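Local coordinates for hypothetical protein (Legionella pneumophila subsp. pneumophila, PDB 2IM9), which is of unknown function but belongs to an N-acetylmuramoyl-L-alanine amidase-like family of the papain-like CA clan, so it may act on bacterial cell-wall peptides, at residues Y98-L103 / H120-N125; N134-I139 / I260-D265; I139-Y144 / V246-R251; D153-I158 / P165-A170; S239-G244 / K310-Q315. One frame throughout, in Å; residues are numbered along the deposited sequence.

Interaction 1 of 5, residues Y98-L103 / H120-N125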
# COMPACT_ATOMS: atom_id res chain seq x y z
N TYR A 98 -6.22 1.42 0.72
CA TYR A 98 -6.37 2.87 0.61
C TYR A 98 -5.43 3.44 -0.45
O TYR A 98 -5.84 4.17 -1.34
CB TYR A 98 -6.15 3.53 1.97
CG TYR A 98 -6.29 5.02 1.97
CD1 TYR A 98 -7.50 5.63 1.60
CD2 TYR A 98 -5.23 5.84 2.38
CE1 TYR A 98 -7.62 7.03 1.62
CE2 TYR A 98 -5.35 7.22 2.39
CZ TYR A 98 -6.55 7.80 2.03
OH TYR A 98 -6.66 9.17 2.06
N VAL A 99 -4.15 3.10 -0.34
CA VAL A 99 -3.18 3.64 -1.29
C VAL A 99 -3.49 3.17 -2.71
O VAL A 99 -3.49 3.97 -3.66
CB VAL A 99 -1.75 3.30 -0.82
CG1 VAL A 99 -0.72 3.55 -1.92
CG2 VAL A 99 -1.41 4.15 0.41
N ASN A 100 -3.79 1.88 -2.86
CA ASN A 100 -4.12 1.32 -4.17
C ASN A 100 -5.35 1.98 -4.79
O ASN A 100 -5.38 2.28 -6.00
CB ASN A 100 -4.38 -0.18 -4.05
CG ASN A 100 -3.11 -1.00 -4.10
OD1 ASN A 100 -2.16 -0.63 -4.79
ND2 ASN A 100 -3.09 -2.12 -3.39
N THR A 101 -6.37 2.18 -3.97
CA THR A 101 -7.62 2.76 -4.48
C THR A 101 -7.39 4.23 -4.88
O THR A 101 -7.76 4.63 -5.99
CB THR A 101 -8.74 2.65 -3.46
OG1 THR A 101 -8.95 1.26 -3.17
CG2 THR A 101 -10.01 3.26 -4.02
N VAL A 102 -6.74 5.00 -4.01
CA VAL A 102 -6.49 6.41 -4.32
C VAL A 102 -5.64 6.57 -5.60
O VAL A 102 -6.00 7.35 -6.49
CB VAL A 102 -5.83 7.16 -3.14
CG1 VAL A 102 -5.36 8.56 -3.60
CG2 VAL A 102 -6.83 7.26 -1.98
N LEU A 103 -4.53 5.83 -5.68
CA LEU A 103 -3.66 5.90 -6.85
C LEU A 103 -4.40 5.55 -8.14
O LEU A 103 -4.28 6.27 -9.13
CB LEU A 103 -2.44 4.99 -6.70
CG LEU A 103 -1.40 5.48 -5.69
CD1 LEU A 103 -0.27 4.43 -5.58
CD2 LEU A 103 -0.87 6.87 -6.05
N HIS A 120 -4.40 -3.63 -12.58
CA HIS A 120 -2.97 -3.66 -12.87
C HIS A 120 -2.06 -3.18 -11.75
O HIS A 120 -0.87 -3.41 -11.81
CB HIS A 120 -2.67 -2.91 -14.18
CG HIS A 120 -3.00 -3.71 -15.39
ND1 HIS A 120 -4.26 -3.75 -15.94
CD2 HIS A 120 -2.24 -4.55 -16.13
CE1 HIS A 120 -4.26 -4.55 -16.99
NE2 HIS A 120 -3.04 -5.05 -17.13
N THR A 121 -2.61 -2.51 -10.74
CA THR A 121 -1.81 -2.07 -9.60
C THR A 121 -1.82 -3.14 -8.49
O THR A 121 -0.80 -3.32 -7.80
CB THR A 121 -2.35 -0.71 -9.03
OG1 THR A 121 -2.37 0.27 -10.08
CG2 THR A 121 -1.43 -0.18 -7.94
N ARG A 122 -2.95 -3.84 -8.36
CA ARG A 122 -3.14 -4.83 -7.30
C ARG A 122 -2.54 -6.18 -7.62
O ARG A 122 -2.17 -6.91 -6.71
CB ARG A 122 -4.63 -5.04 -7.00
CG ARG A 122 -5.29 -3.91 -6.25
CD ARG A 122 -6.70 -4.38 -5.84
NE ARG A 122 -6.63 -5.37 -4.76
CZ ARG A 122 -7.41 -6.44 -4.67
NH1 ARG A 122 -8.33 -6.68 -5.61
NH2 ARG A 122 -7.27 -7.28 -3.64
N TYR A 123 -2.47 -6.50 -8.92
CA TYR A 123 -2.04 -7.83 -9.38
C TYR A 123 -0.90 -7.73 -10.37
O TYR A 123 -0.89 -6.86 -11.23
CB TYR A 123 -3.19 -8.56 -10.07
CG TYR A 123 -4.38 -8.79 -9.17
CD1 TYR A 123 -4.45 -9.91 -8.34
CD2 TYR A 123 -5.43 -7.88 -9.15
CE1 TYR A 123 -5.55 -10.11 -7.49
CE2 TYR A 123 -6.53 -8.06 -8.32
CZ TYR A 123 -6.57 -9.17 -7.49
OH TYR A 123 -7.67 -9.33 -6.69
N LYS A 124 0.03 -8.66 -10.28
CA LYS A 124 1.09 -8.79 -11.28
C LYS A 124 0.50 -8.95 -12.69
O LYS A 124 -0.28 -9.88 -12.95
CB LYS A 124 1.98 -9.98 -10.92
CG LYS A 124 3.20 -10.13 -11.80
CD LYS A 124 3.87 -11.46 -11.58
CE LYS A 124 4.96 -11.70 -12.63
NZ LYS A 124 5.72 -12.96 -12.33
N ASN A 125 0.89 -8.05 -13.60
CA ASN A 125 0.38 -7.99 -14.99
C ASN A 125 -1.14 -7.92 -15.14
O ASN A 125 -1.69 -8.27 -16.20
CB ASN A 125 0.93 -9.14 -15.84
CG ASN A 125 2.45 -9.20 -15.81
OD1 ASN A 125 3.12 -8.18 -15.98
ND2 ASN A 125 2.99 -10.40 -15.56
O HOH W 1 -5.06 -4.08 -2.41
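N100 of helix 95-107 faces T121 near the end of helix 111-122, where the backbones come nearest, CA to CA 6.8 Å; after R122 the chain leaves helical geometry at Y123. The two side chains slide past each other in opposite directions, bringing N100 OD1 within 3.3 Å of T121 CG2. The threonine presents its methyl because CG2 lies anti to the backbone N while OG1 turns back to the carbonyl of C117. R122 crosses N100 at about a right angle, its CG 4.0 Å from N100 ND2, with amide and guanidinium planes 64° apart. A water closes the gap, accepting from N100 ND2 at 2.9 Å and from R122 NE at 3.1 Å. The amide of N100 is thus held at both ends, since its OD1 accepts from W141 NE1, while R122 NH1 bonds to G75 O. In this buried site helix 137-147 covers the helix pair through W141, which touches V99, L103 and T121, and strand 264-275 meets V99, V102 and L103.

Interaction 2 of 5, residues N134-I139 / I260-D265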
# COMPACT_ATOMS: atom_id res chain seq x y z
N ASN A 134 -0.42 -8.53 -5.35
CA ASN A 134 0.83 -7.96 -4.86
C ASN A 134 0.87 -7.91 -3.33
O ASN A 134 0.87 -6.83 -2.73
CB ASN A 134 1.04 -6.57 -5.46
CG ASN A 134 1.43 -6.63 -6.90
OD1 ASN A 134 2.16 -7.54 -7.31
ND2 ASN A 134 0.97 -5.64 -7.69
N HIS A 135 0.92 -9.07 -2.70
CA HIS A 135 0.85 -9.18 -1.24
C HIS A 135 1.95 -8.45 -0.48
O HIS A 135 1.70 -7.86 0.58
CB HIS A 135 0.86 -10.65 -0.80
CG HIS A 135 -0.35 -11.41 -1.23
ND1 HIS A 135 -1.59 -11.25 -0.64
CD2 HIS A 135 -0.50 -12.35 -2.19
CE1 HIS A 135 -2.46 -12.05 -1.24
NE2 HIS A 135 -1.82 -12.73 -2.18
N PHE A 136 3.18 -8.54 -0.99
CA PHE A 136 4.32 -7.96 -0.28
C PHE A 136 4.68 -6.60 -0.85
O PHE A 136 4.98 -6.45 -2.03
CB PHE A 136 5.52 -8.90 -0.32
CG PHE A 136 5.31 -10.15 0.47
CD1 PHE A 136 5.65 -10.18 1.82
CD2 PHE A 136 4.74 -11.28 -0.11
CE1 PHE A 136 5.45 -11.32 2.58
CE2 PHE A 136 4.52 -12.45 0.65
CZ PHE A 136 4.87 -12.46 2.00
N THR A 137 4.61 -5.60 0.00
CA THR A 137 4.86 -4.22 -0.43
C THR A 137 6.19 -4.04 -1.15
O THR A 137 6.27 -3.28 -2.13
CB THR A 137 4.68 -3.25 0.75
OG1 THR A 137 3.38 -3.49 1.30
CG2 THR A 137 4.75 -1.81 0.28
N SER A 138 7.24 -4.72 -0.68
CA SER A 138 8.55 -4.52 -1.31
C SER A 138 8.70 -5.33 -2.60
O SER A 138 8.73 -4.76 -3.71
CB SER A 138 9.69 -4.81 -0.33
OG SER A 138 9.64 -6.13 0.15
N ILE A 139 8.75 -6.65 -2.46
CA ILE A 139 9.15 -7.50 -3.58
C ILE A 139 8.06 -7.69 -4.64
O ILE A 139 8.35 -8.08 -5.78
CB ILE A 139 9.71 -8.85 -3.09
CG1 ILE A 139 8.68 -9.58 -2.25
CG2 ILE A 139 10.99 -8.63 -2.27
CD1 ILE A 139 8.43 -10.97 -2.72
N ILE A 260 4.43 -15.59 10.87
CA ILE A 260 3.75 -15.61 9.57
C ILE A 260 4.50 -16.41 8.53
O ILE A 260 4.02 -16.53 7.40
CB ILE A 260 3.46 -14.19 9.00
CG1 ILE A 260 4.77 -13.51 8.59
CG2 ILE A 260 2.62 -13.34 9.96
CD1 ILE A 260 4.61 -12.18 7.88
N GLY A 261 5.68 -16.92 8.89
CA GLY A 261 6.45 -17.81 8.05
C GLY A 261 7.53 -17.13 7.26
O GLY A 261 8.24 -17.78 6.50
N THR A 262 7.69 -15.81 7.45
CA THR A 262 8.70 -15.08 6.72
C THR A 262 9.18 -13.84 7.47
O THR A 262 8.44 -13.27 8.27
CB THR A 262 8.21 -14.69 5.30
OG1 THR A 262 9.29 -14.10 4.56
CG2 THR A 262 7.03 -13.72 5.36
N GLU A 263 10.43 -13.45 7.22
CA GLU A 263 10.89 -12.10 7.56
C GLU A 263 10.06 -11.11 6.77
O GLU A 263 9.53 -11.44 5.70
CB GLU A 263 12.35 -11.91 7.17
CG GLU A 263 13.30 -12.79 7.92
CD GLU A 263 14.75 -12.48 7.58
OE1 GLU A 263 15.03 -11.66 6.65
OE2 GLU A 263 15.63 -13.07 8.27
N LEU A 264 9.98 -9.89 7.29
CA LEU A 264 9.27 -8.83 6.59
C LEU A 264 10.01 -7.50 6.74
O LEU A 264 10.88 -7.35 7.62
CB LEU A 264 7.84 -8.71 7.13
CG LEU A 264 6.81 -7.97 6.26
CD1 LEU A 264 6.77 -8.46 4.79
CD2 LEU A 264 5.45 -8.12 6.92
N ASP A 265 9.69 -6.55 5.87
CA ASP A 265 10.44 -5.29 5.82
C ASP A 265 9.61 -4.01 5.96
O ASP A 265 10.15 -2.96 6.32
CB ASP A 265 11.27 -5.21 4.52
CG ASP A 265 10.48 -5.68 3.28
OD1 ASP A 265 9.23 -5.88 3.37
OD2 ASP A 265 11.12 -5.85 2.22
O HOH W 2 6.99 -6.25 1.71
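S138 and D265 meet through first torsions of like sense: chi1 of 60° puts OG of the serine between its own backbone N and carbonyl carbon, and chi1 of 43° does the same for CG of the aspartate, so hydroxyl and carboxylate face each other across a short gap. S138 OG donates to D265 OD2 at 2.6 Å, on the syn lone pair. The other carboxylate oxygen is engaged through water: S138 N donates a hydrogen bond to a water at 2.8 Å, and that water donates to D265 OD1, also at 2.8 Å. Both oxygens of D265 therefore serve one residue in the first turn of helix 137-147, where the positive end of the helix dipole would probably steady the carboxylate. S217 is a further partner of D265 OD2. Beside this polar pair, the F136 ring receives L264 CD1 at its edge, in the ring plane, 3.6 Å from CD1 of the phenylalanine. F136 and T262 approach each other from opposite directions, T262 CG2 lying obliquely 4.0 Å from F136 CE1, while T262 OG1 bonds to E263 O. W179 adds an edge-to-face ring contact to F136. The arrangement joins an N-cap residue and first helical turn to the weakly bonded start of strand 264-275, a helix-on-sheet packing consistent with the papain-like clan.

Interaction 3 of 5, residues I139-Y144 / V246-R251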
# COMPACT_ATOMS: atom_id res chain seq x y z
N ILE A 139 8.75 -6.65 -2.46
CA ILE A 139 9.15 -7.50 -3.58
C ILE A 139 8.06 -7.69 -4.64
O ILE A 139 8.35 -8.08 -5.78
CB ILE A 139 9.71 -8.85 -3.09
CG1 ILE A 139 8.68 -9.58 -2.25
CG2 ILE A 139 10.99 -8.63 -2.27
CD1 ILE A 139 8.43 -10.97 -2.72
N ASP A 140 6.81 -7.43 -4.25
CA ASP A 140 5.71 -7.45 -5.21
C ASP A 140 5.32 -6.03 -5.64
O ASP A 140 5.51 -5.64 -6.79
CB ASP A 140 4.47 -8.14 -4.64
CG ASP A 140 4.68 -9.61 -4.35
OD1 ASP A 140 5.42 -10.29 -5.08
OD2 ASP A 140 4.05 -10.08 -3.38
N TRP A 141 4.75 -5.26 -4.72
CA TRP A 141 4.08 -4.01 -5.09
C TRP A 141 5.05 -2.96 -5.57
O TRP A 141 4.89 -2.43 -6.70
CB TRP A 141 3.25 -3.47 -3.91
CG TRP A 141 2.27 -2.38 -4.27
CD1 TRP A 141 1.03 -2.55 -4.84
CD2 TRP A 141 2.41 -0.98 -4.01
NE1 TRP A 141 0.41 -1.33 -5.00
CE2 TRP A 141 1.23 -0.34 -4.50
CE3 TRP A 141 3.41 -0.19 -3.45
CZ2 TRP A 141 1.03 1.04 -4.42
CZ3 TRP A 141 3.22 1.19 -3.36
CH2 TRP A 141 2.03 1.79 -3.84
N ASN A 142 6.04 -2.62 -4.74
CA ASN A 142 7.06 -1.66 -5.18
C ASN A 142 7.72 -2.14 -6.48
O ASN A 142 7.83 -1.39 -7.45
CB ASN A 142 8.15 -1.49 -4.13
CG ASN A 142 7.72 -0.67 -2.93
OD1 ASN A 142 6.62 -0.11 -2.89
ND2 ASN A 142 8.61 -0.55 -1.96
N ASN A 143 8.16 -3.40 -6.50
CA ASN A 143 8.91 -3.92 -7.64
C ASN A 143 8.12 -3.82 -8.95
O ASN A 143 8.59 -3.22 -9.94
CB ASN A 143 9.32 -5.37 -7.36
CG ASN A 143 9.99 -6.02 -8.54
OD1 ASN A 143 11.07 -5.61 -8.95
ND2 ASN A 143 9.34 -7.03 -9.12
N TYR A 144 6.91 -4.36 -8.94
CA TYR A 144 6.09 -4.40 -10.15
C TYR A 144 5.59 -3.03 -10.58
O TYR A 144 5.56 -2.74 -11.79
CB TYR A 144 4.94 -5.42 -10.03
CG TYR A 144 5.43 -6.85 -10.06
CD1 TYR A 144 6.21 -7.31 -11.12
CD2 TYR A 144 5.13 -7.73 -9.03
CE1 TYR A 144 6.69 -8.62 -11.14
CE2 TYR A 144 5.60 -9.04 -9.04
CZ TYR A 144 6.38 -9.47 -10.11
OH TYR A 144 6.84 -10.76 -10.14
N VAL A 246 4.20 8.60 -1.78
CA VAL A 246 3.82 7.44 -1.00
C VAL A 246 4.92 7.20 0.03
O VAL A 246 6.10 7.10 -0.35
CB VAL A 246 3.67 6.18 -1.91
CG1 VAL A 246 3.48 4.93 -1.06
CG2 VAL A 246 2.50 6.39 -2.93
N ILE A 247 4.53 7.14 1.31
CA ILE A 247 5.47 6.91 2.42
C ILE A 247 5.26 5.51 2.98
O ILE A 247 4.13 5.18 3.37
CB ILE A 247 5.23 7.91 3.59
CG1 ILE A 247 5.47 9.35 3.12
CG2 ILE A 247 6.14 7.59 4.77
CD1 ILE A 247 4.94 10.36 4.12
N GLU A 248 6.32 4.71 3.00
CA GLU A 248 6.29 3.36 3.60
C GLU A 248 7.11 3.31 4.88
O GLU A 248 8.21 3.88 4.96
CB GLU A 248 6.79 2.31 2.60
CG GLU A 248 5.89 2.19 1.38
CD GLU A 248 6.49 1.41 0.21
OE1 GLU A 248 7.67 1.01 0.28
OE2 GLU A 248 5.74 1.19 -0.77
N ILE A 249 6.58 2.60 5.87
CA ILE A 249 7.24 2.52 7.17
C ILE A 249 8.10 1.26 7.19
O ILE A 249 7.57 0.17 6.97
CB ILE A 249 6.19 2.50 8.32
CG1 ILE A 249 5.27 3.73 8.28
CG2 ILE A 249 6.90 2.32 9.67
CD1 ILE A 249 5.98 5.09 8.24
N ILE A 250 9.40 1.42 7.48
CA ILE A 250 10.39 0.36 7.25
C ILE A 250 10.92 -0.25 8.54
O ILE A 250 11.33 0.48 9.45
CB ILE A 250 11.58 0.91 6.40
CG1 ILE A 250 11.06 1.60 5.12
CG2 ILE A 250 12.60 -0.20 6.08
CD1 ILE A 250 10.13 0.75 4.25
N ARG A 251 10.91 -1.58 8.59
CA ARG A 251 11.44 -2.34 9.71
C ARG A 251 12.51 -3.29 9.14
O ARG A 251 12.17 -4.39 8.70
CB ARG A 251 10.31 -3.10 10.38
CG ARG A 251 9.19 -2.22 10.92
CD ARG A 251 8.30 -2.95 11.87
NE ARG A 251 7.03 -2.26 12.06
CZ ARG A 251 6.32 -2.35 13.18
NH1 ARG A 251 6.76 -3.09 14.20
NH2 ARG A 251 5.15 -1.71 13.27
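N142 and E248 meet as flat groups arriving from opposite directions, amide and carboxylate planes only 5° apart, so that they face one another edge on within nearly one plane. The amide of N142 is probably turned over in the model, and the pattern of bonds between the pair therefore stays open. At the edge of the W141 indole, near its plane, lies E248 OE2, 3.6 Å from CZ3, with ring and carboxylate planes 53° apart; the indole N-H has N100 OD1 as its partner. V246 CG1 approaches the same CZ3 obliquely at 4.4 Å. E248 extends toward the helix and meets N142 between the axes of helix 139-144 and strand 246-251, which are 12.7 Å apart at closest, their N-to-C directions 146° apart and so roughly antiparallel. Q315 of the neighbouring strand 311-317 also touches E248. Chemically, the contact sets a buried carboxylate against an amide and the C-H edge of an aromatic ring, whose slightly positive rim would attract an oxygen weakly, while V246 adds a purely apolar margin.

Interaction 4 of 5, residues D153-I158 / P165-A170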
# COMPACT_ATOMS: atom_id res chain seq x y z
N ASP A 153 11.23 5.32 -6.79
CA ASP A 153 11.76 5.43 -5.43
C ASP A 153 12.71 6.63 -5.43
O ASP A 153 13.70 6.65 -6.18
CB ASP A 153 12.48 4.13 -5.05
CG ASP A 153 12.89 4.07 -3.58
OD1 ASP A 153 13.30 5.11 -3.03
OD2 ASP A 153 12.84 2.96 -2.98
N ILE A 154 12.39 7.63 -4.62
CA ILE A 154 13.23 8.82 -4.51
C ILE A 154 13.92 8.97 -3.15
O ILE A 154 14.49 10.03 -2.85
CB ILE A 154 12.45 10.10 -4.87
CG1 ILE A 154 11.31 10.37 -3.87
CG2 ILE A 154 11.91 10.00 -6.30
CD1 ILE A 154 10.99 11.85 -3.77
N THR A 155 13.89 7.91 -2.34
CA THR A 155 14.45 7.94 -0.98
C THR A 155 15.86 8.52 -0.92
O THR A 155 16.15 9.42 -0.11
CB THR A 155 14.42 6.54 -0.35
OG1 THR A 155 13.09 5.99 -0.50
CG2 THR A 155 14.79 6.59 1.13
N PHE A 156 16.74 8.04 -1.80
CA PHE A 156 18.14 8.52 -1.79
C PHE A 156 18.30 9.98 -2.20
O PHE A 156 19.33 10.60 -1.89
CB PHE A 156 19.05 7.64 -2.66
CG PHE A 156 19.65 6.48 -1.92
CD1 PHE A 156 19.02 5.25 -1.89
CD2 PHE A 156 20.88 6.63 -1.25
CE1 PHE A 156 19.59 4.17 -1.19
CE2 PHE A 156 21.46 5.56 -0.56
CZ PHE A 156 20.82 4.33 -0.53
N SER A 157 17.32 10.53 -2.92
CA SER A 157 17.39 11.92 -3.38
C SER A 157 17.10 12.92 -2.25
O SER A 157 17.22 14.14 -2.45
CB SER A 157 16.42 12.16 -4.53
OG SER A 157 15.10 12.33 -4.02
N ILE A 158 16.72 12.42 -1.09
CA ILE A 158 16.47 13.28 0.05
C ILE A 158 17.79 13.38 0.80
O ILE A 158 18.17 12.46 1.52
CB ILE A 158 15.31 12.77 0.91
CG1 ILE A 158 14.01 12.85 0.08
CG2 ILE A 158 15.17 13.60 2.21
CD1 ILE A 158 12.95 11.97 0.55
N PRO A 165 23.18 11.86 0.20
CA PRO A 165 22.09 11.07 0.75
C PRO A 165 22.38 10.61 2.17
O PRO A 165 23.54 10.50 2.59
CB PRO A 165 22.03 9.84 -0.19
CG PRO A 165 22.66 10.29 -1.46
CD PRO A 165 23.75 11.25 -1.03
N VAL A 166 21.32 10.34 2.92
CA VAL A 166 21.43 9.81 4.27
C VAL A 166 20.79 8.42 4.36
O VAL A 166 20.78 7.80 5.44
CB VAL A 166 20.77 10.75 5.29
CG1 VAL A 166 21.51 12.10 5.32
CG2 VAL A 166 19.32 10.97 4.95
N ALA A 167 20.29 7.92 3.23
CA ALA A 167 19.55 6.65 3.22
C ALA A 167 20.42 5.41 3.43
O ALA A 167 21.62 5.42 3.10
CB ALA A 167 18.75 6.50 1.93
N LEU A 168 19.78 4.37 3.94
CA LEU A 168 20.38 3.06 4.19
C LEU A 168 19.53 2.01 3.47
O LEU A 168 18.50 2.34 2.90
CB LEU A 168 20.39 2.77 5.69
CG LEU A 168 21.14 3.80 6.56
CD1 LEU A 168 20.89 3.59 8.05
CD2 LEU A 168 22.63 3.77 6.21
N TYR A 169 19.97 0.75 3.49
CA TYR A 169 19.19 -0.34 2.86
C TYR A 169 18.63 -1.29 3.90
O TYR A 169 19.36 -1.76 4.81
CB TYR A 169 20.07 -1.15 1.89
CG TYR A 169 20.62 -0.38 0.70
CD1 TYR A 169 19.82 -0.08 -0.39
CD2 TYR A 169 21.96 0.01 0.67
CE1 TYR A 169 20.32 0.62 -1.48
CE2 TYR A 169 22.49 0.70 -0.42
CZ TYR A 169 21.67 1.00 -1.49
OH TYR A 169 22.22 1.69 -2.56
N ALA A 170 17.34 -1.55 3.80
CA ALA A 170 16.70 -2.62 4.58
C ALA A 170 16.55 -3.84 3.69
O ALA A 170 16.19 -3.72 2.52
CB ALA A 170 15.35 -2.17 5.06
O HOH W 3 19.06 9.92 1.31
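A167 places its methyl almost exactly over the centre of the F156 ring, a CH-pi contact with CB 3.6 Å from the ring centroid and 5° off the normal. P165 crosses the ring at about a right angle, bringing its CB to the edge, 3.6 Å from F156 CD2. Y169 meets the ring obliquely near CZ and CE1, also crossing at about a right angle, and F156 CZ lies over the tyrosine face; the pair is neither stacked nor T-shaped, its planes meeting at 44° and its centroids 5.2 Å apart. A water links the backbones, accepting from V166 N at 2.8 Å; I158 O and T155 O lie within its reach, but not every acceptor around it can be served at once. D153 helps to fix the turn: its OD1 is met nearly along the C-O axis by T155 N at 2.9 Å, and on the syn side, tilted 25° out of the carboxylate plane, by T155 OG1 at 2.7 Å. T155 OG1 also bonds with I314 N. The arrangement is an Asx turn opening into a 3-10 segment, in the loop that joins strand 151-153 to strand 168-175.

Interaction 5 of 5, residues S239-G244 / K310-Q315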
# COMPACT_ATOMS: atom_id res chain seq x y z
N SER A 239 11.48 18.61 4.52
CA SER A 239 11.00 19.54 3.50
C SER A 239 11.14 19.01 2.06
O SER A 239 10.54 19.57 1.14
CB SER A 239 11.76 20.87 3.61
OG SER A 239 13.07 20.73 3.09
N GLN A 240 11.94 17.96 1.88
CA GLN A 240 12.17 17.39 0.55
C GLN A 240 11.18 16.29 0.17
O GLN A 240 11.21 15.77 -0.95
CB GLN A 240 13.60 16.86 0.40
CG GLN A 240 14.66 17.95 0.46
CD GLN A 240 16.05 17.35 0.59
OE1 GLN A 240 16.55 16.71 -0.33
NE2 GLN A 240 16.67 17.54 1.75
N ILE A 241 10.31 15.93 1.10
CA ILE A 241 9.29 14.92 0.82
C ILE A 241 8.20 15.64 0.02
O ILE A 241 7.61 16.60 0.51
CB ILE A 241 8.74 14.33 2.13
CG1 ILE A 241 9.87 13.66 2.94
CG2 ILE A 241 7.57 13.37 1.83
CD1 ILE A 241 9.46 13.14 4.32
N PRO A 242 7.94 15.19 -1.23
CA PRO A 242 6.99 15.89 -2.12
C PRO A 242 5.54 15.65 -1.74
O PRO A 242 5.19 14.59 -1.27
CB PRO A 242 7.24 15.25 -3.49
CG PRO A 242 8.39 14.35 -3.35
CD PRO A 242 8.55 14.02 -1.88
N ASN A 243 4.70 16.65 -1.97
CA ASN A 243 3.26 16.46 -1.84
C ASN A 243 2.80 15.31 -2.73
O ASN A 243 3.19 15.22 -3.90
CB ASN A 243 2.52 17.75 -2.21
CG ASN A 243 1.05 17.70 -1.84
OD1 ASN A 243 0.69 17.40 -0.71
ND2 ASN A 243 0.19 18.01 -2.81
N GLY A 244 1.98 14.42 -2.16
CA GLY A 244 1.40 13.30 -2.90
C GLY A 244 2.32 12.09 -2.99
O GLY A 244 2.01 11.12 -3.67
N LYS A 310 12.64 1.64 11.91
CA LYS A 310 13.90 2.40 11.83
C LYS A 310 13.88 3.56 10.84
O LYS A 310 14.84 4.34 10.79
CB LYS A 310 15.09 1.49 11.49
CG LYS A 310 15.42 0.45 12.58
CD LYS A 310 15.92 1.11 13.86
CE LYS A 310 16.10 0.10 14.98
NZ LYS A 310 16.63 0.75 16.21
N GLY A 311 12.84 3.66 10.01
CA GLY A 311 12.76 4.81 9.10
C GLY A 311 11.70 4.71 8.03
O GLY A 311 10.75 3.92 8.14
N ILE A 312 11.86 5.52 6.98
CA ILE A 312 10.83 5.59 5.93
C ILE A 312 11.38 5.51 4.49
O ILE A 312 12.49 5.94 4.23
CB ILE A 312 10.01 6.90 6.05
CG1 ILE A 312 10.90 8.15 5.91
CG2 ILE A 312 9.20 6.89 7.35
CD1 ILE A 312 10.09 9.47 5.89
N ASN A 313 10.56 4.98 3.59
CA ASN A 313 10.87 4.94 2.16
C ASN A 313 9.90 5.89 1.47
O ASN A 313 8.74 5.99 1.89
CB ASN A 313 10.74 3.49 1.63
CG ASN A 313 10.85 3.38 0.12
OD1 ASN A 313 9.89 3.63 -0.62
ND2 ASN A 313 12.01 2.97 -0.35
N ILE A 314 10.38 6.58 0.43
CA ILE A 314 9.56 7.58 -0.27
C ILE A 314 9.54 7.28 -1.76
O ILE A 314 10.59 7.14 -2.40
CB ILE A 314 10.08 9.03 -0.05
CG1 ILE A 314 10.24 9.37 1.44
CG2 ILE A 314 9.14 10.06 -0.69
CD1 ILE A 314 11.60 9.03 2.02
N GLN A 315 8.33 7.19 -2.32
CA GLN A 315 8.13 6.99 -3.75
C GLN A 315 7.22 8.07 -4.30
O GLN A 315 6.38 8.62 -3.58
CB GLN A 315 7.47 5.64 -3.99
CG GLN A 315 8.40 4.48 -3.74
CD GLN A 315 7.70 3.19 -4.01
OE1 GLN A 315 6.83 2.77 -3.23
NE2 GLN A 315 8.06 2.54 -5.12
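I241 and I312 reach toward each other tip to tip, their CD1 atoms 4.0 Å apart. Each chain is extended past its first torsion, chi2 being 175° in both, but they start differently. In I241 CG1 stands anti to the carbonyl carbon, whereas in I312 a chi1 of 60° wedges CG1 between backbone N and carbonyl, which carries the methyl out of the strand toward the loop. P242 lies obliquely across I314, with the ring CD 4.2 Å from I314 CG2, and I241 CG2 approaches that same methyl more loosely, at 4.4 Å. Because I314 is modelled in two conformers, both of these touches are tentative, and the isoleucine pair I241-I312 carries the contact. The backbones stay well apart: I241 CA and I314 CA, the nearest pair, are 7.4 Å from each other. I312 also touches I249, and I314 touches I222, while the loop is tied to strand 264-275 by the bond between I241 O and W274 NE1. At the other end of 310-315, K310 and G311 form a classic beta bulge opposite I250. Between the two segments the chemistry is wholly apolar: dispersion and the burial of methyls join loop to strand without a directional bond, so shape rather than polar pairing sets the fit.

Interactions 1 to 3 trace one path from helices to sheet. Interaction 1, the helix pair, closes before the others open; its N100 and T121 reach helix 137-147, which interactions 2 and 3 share along with I139, their centres 9 Å apart. Those two land on neighbouring strands, 264-275 and 246-254. The next strand, 311-317, carries interaction 5, 12 Å from interaction 3 between centres, with backbone bonds linking the two. Interaction 4 lies 9 Å from interaction 5, again between centres, and is tied to it by D153 and I154. Along the chain, interaction 5 alternates with interactions 2 and 3, so distant sequence segments are interlaced in one helix-covered antiparallel sheet, consistent with a single papain-like domain.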